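Local coordinates for transcriptional regulator PA3341 (Pseudomonas aeruginosa, PDB 2FBH), which probably binds DNA as a MarR-family transcription factor, a dimeric helix-turn-helix regulator of gene expression, at residues 113-116 against 117-121. Numbering follows the deposited sequence. Where two conformers were deposited one is given.
With SO4 (sulfate ion), chain E.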
loop_
_atom_site.group_PDB
_atom_site.type_symbol
_atom_site.label_atom_id
_atom_site.label_comp_id
_atom_site.label_asym_id
_atom_site.label_seq_id
_atom_site.Cartn_x
_atom_site.Cartn_y
_atom_site.Cartn_z
ATOM N N ALA A 113 13.259 -9.179 7.354
ATOM C CA ALA A 113 12.386 -9.244 6.176
ATOM C C ALA A 113 12.321 -10.720 5.623
ATOM O O ALA A 113 11.224 -11.188 5.273
ATOM C CB ALA A 113 12.868 -8.327 5.097
ATOM N N ALA A 114 13.452 -11.432 5.637
ATOM C CA ALA A 114 13.451 -12.865 5.300
ATOM C C ALA A 114 12.590 -13.677 6.252
ATOM O O ALA A 114 11.858 -14.570 5.799
ATOM C CB ALA A 114 14.819 -13.366 5.259
ATOM N N SER A 115 12.631 -13.362 7.538
ATOM C CA SER A 115 11.781 -14.069 8.496
ATOM C C SER A 115 10.271 -13.868 8.173
ATOM O O SER A 115 9.467 -14.802 8.180
ATOM C CB SER A 115 12.097 -13.603 9.916
ATOM O OG SER A 115 11.505 -14.521 10.782
ATOM N N VAL A 116 9.884 -12.627 7.918
ATOM C CA VAL A 116 8.457 -12.352 7.629
ATOM C C VAL A 116 8.084 -13.135 6.346
ATOM O O VAL A 116 7.022 -13.728 6.272
ATOM C CB VAL A 116 8.219 -10.846 7.462
ATOM C CG1 VAL A 116 6.778 -10.601 7.024
ATOM C CG2 VAL A 116 8.490 -10.121 8.872
ATOM N N ARG A 117 8.969 -13.099 5.347
ATOM C CA ARG A 117 8.691 -13.788 4.025
ATOM C C ARG A 117 8.523 -15.269 4.260
ATOM O O ARG A 117 7.500 -15.846 3.848
ATOM C CB ARG A 117 9.857 -13.467 3.030
ATOM C CG ARG A 117 9.569 -13.936 1.609
ATOM C CD ARG A 117 10.811 -13.700 0.686
ATOM N NE ARG A 117 11.432 -12.473 1.013
ATOM C CZ ARG A 117 12.639 -12.245 1.544
ATOM N NH1 ARG A 117 13.570 -13.158 1.793
ATOM N NH2 ARG A 117 12.930 -11.021 1.791
ATOM N N ASN A 118 9.446 -15.872 4.999
ATOM C CA ASN A 118 9.286 -17.290 5.405
ATOM C C ASN A 118 7.927 -17.563 6.068
ATOM O O ASN A 118 7.194 -18.528 5.747
ATOM C CB ASN A 118 10.392 -17.609 6.408
ATOM C CG ASN A 118 10.462 -19.039 6.723
ATOM O OD1 ASN A 118 10.876 -19.834 5.866
ATOM N ND2 ASN A 118 10.039 -19.414 7.953
ATOM N N ASP A 119 7.573 -16.757 7.061
ATOM C CA ASP A 119 6.386 -17.055 7.780
ATOM C C ASP A 119 5.094 -16.804 6.965
ATOM O O ASP A 119 4.132 -17.586 7.053
ATOM C CB ASP A 119 6.316 -16.139 9.020
ATOM C CG ASP A 119 7.383 -16.471 10.059
ATOM O OD1 ASP A 119 8.086 -17.520 9.905
ATOM O OD2 ASP A 119 7.562 -15.644 11.002
ATOM N N VAL A 120 5.038 -15.736 6.201
ATOM C CA VAL A 120 3.811 -15.437 5.448
ATOM C C VAL A 120 3.604 -16.441 4.280
ATOM O O VAL A 120 2.474 -16.646 3.917
ATOM C CB VAL A 120 3.598 -13.931 5.061
ATOM C CG1 VAL A 120 3.809 -13.047 6.267
ATOM C CG2 VAL A 120 4.491 -13.583 3.915
ATOM N N LEU A 121 4.683 -17.064 3.822
ATOM C CA LEU A 121 4.600 -18.085 2.718
ATOM C C LEU A 121 4.320 -19.456 3.252
ATOM O O LEU A 121 4.253 -20.424 2.464
ATOM C CB LEU A 121 5.847 -18.064 1.853
ATOM C CG LEU A 121 5.897 -16.679 1.127
ATOM C CD1 LEU A 121 7.191 -16.575 0.365
ATOM C CD2 LEU A 121 4.578 -16.278 0.262
HETATM S S SO4 E . 9.930 -8.757 0.764
HETATM O O1 SO4 E . 9.653 -10.040 0.182
HETATM O O2 SO4 E . 8.809 -8.211 1.538
HETATM O O3 SO4 E . 10.137 -7.881 -0.374
HETATM O O4 SO4 E . 11.160 -8.879 1.617
HETATM O O HOH W 1 10.782 -17.261 10.515
#
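Arg117 folds back along the helix over Ala113 and Ala114, whose methyl groups, being small, probably let the guanidinium lie close to the backbone. The chain is extended as far as CD, then bends at chi3 (-39°), which lays the guanidinium over the backbone one turn earlier: Ala113 O lies 3.9 Å above its plane, toward the rim, and NH1 of Arg117 comes within 3.7 Å of Ala114 CB. One edge faces a sulfate, probably from the crystallisation liquor, through two nearly straight hydrogen bonds, Arg117 NE to O1 (3.1 Å, 173°) and Arg117 NH2 to O4 (2.8 Å). The sulfate is also hydrogen-bonded by Arg23, Arg48 and, from the second subunit, Gly12 and Thr13; its negative charge probably eases the closeness of Arg48 to Arg117.

On the polar side, in the Ser115 conformer given, a water 2.8 Å from both Ser115 OG and Asp119 OD1 bridges them, donating to the carboxylate. A weak hydrogen bond from Asn118 ND2 reaches the same OD1, while OD2 forms salt bridges with Arg29 and with Arg146 of the second subunit; the carboxylate is thus gripped at both oxygens.

The buried side is mainly apolar, which suits the branched valines: Val116 CG1 meets Val120 CG1 at 3.9 Å, and both side chains pack on Trp22 of helix 11-29; Val120 also touches Leu143 of the second subunit.

Four successive i to i+4 backbone hydrogen bonds, from Arg117 N to Ala113 O through Val120 N to Val116 O, build the helix from which these side chains project. These are the C-terminal turns of helix 102-120, amphipathic here, which contribute to the helical dimer interface characteristic of the MarR fold.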